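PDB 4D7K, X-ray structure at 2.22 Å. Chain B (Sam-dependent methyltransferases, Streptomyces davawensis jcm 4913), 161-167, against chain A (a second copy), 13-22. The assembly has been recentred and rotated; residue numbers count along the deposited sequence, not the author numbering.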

# COMPACT_ATOMS: atom_id res chain seq x y z
N GLU B 161 4.84 -17.07 8.00
CA GLU B 161 3.50 -16.78 7.50
C GLU B 161 3.38 -16.97 5.99
O GLU B 161 2.34 -17.41 5.50
CB GLU B 161 3.10 -15.36 7.89
CG GLU B 161 2.97 -15.18 9.40
CD GLU B 161 3.13 -13.74 9.85
OE1 GLU B 161 3.10 -12.83 8.99
OE2 GLU B 161 3.27 -13.52 11.08
N PHE B 162 4.44 -16.65 5.25
CA PHE B 162 4.44 -16.87 3.80
C PHE B 162 4.45 -18.36 3.49
O PHE B 162 3.83 -18.81 2.53
CB PHE B 162 5.65 -16.18 3.14
CG PHE B 162 5.56 -14.68 3.14
CD1 PHE B 162 4.37 -14.04 2.84
CD2 PHE B 162 6.67 -13.90 3.44
CE1 PHE B 162 4.28 -12.66 2.84
CE2 PHE B 162 6.59 -12.52 3.44
CZ PHE B 162 5.40 -11.90 3.14
N GLY B 163 5.16 -19.13 4.32
CA GLY B 163 5.17 -20.57 4.19
C GLY B 163 3.80 -21.16 4.47
O GLY B 163 3.34 -22.05 3.75
N GLN B 164 3.13 -20.65 5.50
CA GLN B 164 1.78 -21.07 5.83
C GLN B 164 0.79 -20.71 4.71
O GLN B 164 -0.06 -21.52 4.33
CB GLN B 164 1.32 -20.46 7.16
CG GLN B 164 2.02 -21.04 8.39
CD GLN B 164 1.59 -20.38 9.70
OE1 GLN B 164 1.39 -19.17 9.78
NE2 GLN B 164 1.46 -21.19 10.75
N TYR B 165 0.92 -19.50 4.17
CA TYR B 165 0.01 -19.02 3.14
C TYR B 165 0.11 -19.82 1.82
O TYR B 165 -0.88 -20.00 1.13
CB TYR B 165 0.25 -17.54 2.86
CG TYR B 165 -0.80 -16.90 1.97
CD1 TYR B 165 -1.97 -16.39 2.52
CD2 TYR B 165 -0.62 -16.80 0.60
CE1 TYR B 165 -2.94 -15.80 1.72
CE2 TYR B 165 -1.58 -16.21 -0.21
CZ TYR B 165 -2.73 -15.71 0.35
OH TYR B 165 -3.69 -15.13 -0.45
N PHE B 166 1.31 -20.28 1.49
CA PHE B 166 1.53 -20.93 0.20
C PHE B 166 1.68 -22.45 0.29
O PHE B 166 2.03 -23.11 -0.69
CB PHE B 166 2.77 -20.34 -0.48
CG PHE B 166 2.56 -18.97 -1.04
CD1 PHE B 166 1.75 -18.78 -2.15
CD2 PHE B 166 3.18 -17.86 -0.48
CE1 PHE B 166 1.56 -17.52 -2.68
CE2 PHE B 166 2.99 -16.60 -1.00
CZ PHE B 166 2.17 -16.43 -2.11
N ALA B 167 1.40 -23.00 1.47
CA ALA B 167 1.55 -24.44 1.69
C ALA B 167 0.65 -25.25 0.76
O ALA B 167 1.13 -26.15 0.07
CB ALA B 167 1.25 -24.78 3.15
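Chain A (13-22) AAQRLYQYNV

How does the chain A backbone run across chain B? Residues 13-22 form one continuous stretch of helix, held by i to i+4 bonds such as Tyr A18 N to Ala A14 O at 3.0 Å and Val A22 N to Tyr A18 O at 3.1 Å; the bond from Asn A21 N to Leu A17 O, at 3.3 Å, is weak. On chain B, residues 161-165 belong to a helix that begins earlier in the chain, and its N-to-C direction makes an angle of 123° with that of the chain A helix, a signed crossing angle of -123°. The axes come no closer than 12.2 Å, so side chains must bridge the gap. The closest pair of CA atoms belongs to Tyr B165 and Tyr A18, 8.4 Å apart.

Which aromatic rings fill that gap? The centre is Tyr A18, in the t rotamer, which points toward chain B and meets Tyr B165, also t and pointing toward its partner. Their rings form an offset stack, with centroids 4.1 Å apart and planes at 20°; Tyr B165 CZ lies 3.5 Å from Tyr A18 CD2. The same approach places Tyr A18 CB 4.0 Å from the centroid of the Tyr B165 ring, over its face, as a CH-pi contact. The ring of Phe B166 stands nearly perpendicular to that of Tyr A18, at 87°, with centroids 5.5 Å apart in an oblique arrangement.

What other contacts lie beside the stack? Phe B162 and Phe B166 both leave the backbone sideways, yet the ends of their side chains come nearer to chain A and make apolar contacts with Tyr A18. Phe B162 CE1 is 3.9 Å from Tyr A18 CE1, and Phe B166 CZ is 3.6 Å from Tyr A18 CZ. Tyr A18 thus touches three aromatic residues of chain B. Towards the start of the chain A stretch, two van der Waals contacts involve polar atoms without hydrogen bonding: Tyr B165 OH lies 4.0 Å from the aliphatic Gln A15 CG, and Tyr B165 CE1 is 4.3 Å from Ala A14 O.

Do polar groups add hydrogen bonds to this packing? None crosses between the stretches. Tyr A18 OH is buried by the contact without a partner anywhere in the model; Phe B166 CZ approaches it to 3.1 Å, placing the hydroxyl at the edge of the phenylalanine ring. Asn A21 also points toward chain B, and its OD1 sits at the edge of the Phe B162 ring, 4.0 Å from Phe B162 CZ. The contact therefore rests on aromatic packing, burying 306 Å² over both sides.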

# COMPACT_ATOMS: atom_id res chain seq x y z
N ALA A 13 -10.26 -13.16 5.97
CA ALA A 13 -9.43 -12.14 6.59
C ALA A 13 -7.97 -12.34 6.20
O ALA A 13 -7.25 -11.38 5.93
CB ALA A 13 -9.59 -12.17 8.11
N ALA A 14 -7.55 -13.60 6.15
CA ALA A 14 -6.18 -13.93 5.78
C ALA A 14 -5.87 -13.45 4.37
O ALA A 14 -4.82 -12.84 4.14
CB ALA A 14 -5.94 -15.42 5.91
N GLN A 15 -6.78 -13.70 3.43
CA GLN A 15 -6.58 -13.29 2.05
C GLN A 15 -6.50 -11.78 1.91
O GLN A 15 -5.68 -11.27 1.14
CB GLN A 15 -7.71 -13.84 1.16
CG GLN A 15 -7.53 -15.31 0.80
CD GLN A 15 -8.77 -15.92 0.17
OE1 GLN A 15 -9.87 -15.39 0.28
NE2 GLN A 15 -8.59 -17.06 -0.51
N ARG A 16 -7.34 -11.07 2.64
CA ARG A 16 -7.31 -9.61 2.62
C ARG A 16 -5.98 -9.07 3.15
O ARG A 16 -5.43 -8.12 2.59
CB ARG A 16 -8.46 -9.04 3.45
CG ARG A 16 -9.82 -9.18 2.80
CD ARG A 16 -10.86 -8.37 3.58
NE ARG A 16 -10.47 -6.96 3.67
CZ ARG A 16 -11.14 -6.05 4.36
NH1 ARG A 16 -12.23 -6.39 5.03
NH2 ARG A 16 -10.72 -4.79 4.38
N LEU A 17 -5.46 -9.67 4.22
CA LEU A 17 -4.19 -9.22 4.80
C LEU A 17 -3.02 -9.43 3.84
O LEU A 17 -2.20 -8.54 3.66
CB LEU A 17 -3.92 -9.94 6.13
CG LEU A 17 -4.57 -9.30 7.36
CD1 LEU A 17 -4.34 -10.12 8.62
CD2 LEU A 17 -4.04 -7.88 7.54
N TYR A 18 -2.95 -10.61 3.24
CA TYR A 18 -1.90 -10.88 2.26
C TYR A 18 -2.00 -9.92 1.07
O TYR A 18 -0.99 -9.51 0.50
CB TYR A 18 -1.96 -12.33 1.77
CG TYR A 18 -0.88 -12.63 0.76
CD1 TYR A 18 0.43 -12.82 1.16
CD2 TYR A 18 -1.17 -12.68 -0.60
CE1 TYR A 18 1.43 -13.07 0.24
CE2 TYR A 18 -0.18 -12.93 -1.53
CZ TYR A 18 1.12 -13.12 -1.10
OH TYR A 18 2.12 -13.37 -2.02
N GLN A 19 -3.23 -9.57 0.69
CA GLN A 19 -3.46 -8.72 -0.47
C GLN A 19 -3.00 -7.27 -0.21
O GLN A 19 -2.52 -6.60 -1.12
CB GLN A 19 -4.93 -8.77 -0.87
CG GLN A 19 -5.26 -8.08 -2.18
CD GLN A 19 -4.60 -8.75 -3.37
OE1 GLN A 19 -4.82 -9.94 -3.62
NE2 GLN A 19 -3.79 -7.99 -4.11
N TYR A 20 -3.16 -6.80 1.02
CA TYR A 20 -2.65 -5.47 1.38
C TYR A 20 -1.12 -5.44 1.28
O TYR A 20 -0.54 -4.42 0.90
CB TYR A 20 -3.09 -5.07 2.79
CG TYR A 20 -4.52 -4.58 2.86
CD1 TYR A 20 -4.93 -3.50 2.09
CD2 TYR A 20 -5.45 -5.19 3.69
CE1 TYR A 20 -6.23 -3.05 2.13
CE2 TYR A 20 -6.76 -4.74 3.74
CZ TYR A 20 -7.14 -3.66 2.96
OH TYR A 20 -8.43 -3.20 3.00
N ASN A 21 -0.48 -6.55 1.64
CA ASN A 21 0.96 -6.68 1.52
C ASN A 21 1.40 -6.58 0.06
O ASN A 21 2.37 -5.91 -0.27
CB ASN A 21 1.43 -8.00 2.13
CG ASN A 21 2.94 -8.12 2.20
OD1 ASN A 21 3.57 -8.79 1.38
ND2 ASN A 21 3.54 -7.46 3.19
N VAL A 22 0.65 -7.25 -0.82
CA VAL A 22 0.92 -7.23 -2.25
C VAL A 22 0.67 -5.85 -2.86
O VAL A 22 1.50 -5.34 -3.62
CB VAL A 22 0.07 -8.28 -2.98
CG1 VAL A 22 0.19 -8.12 -4.49
CG2 VAL A 22 0.45 -9.68 -2.53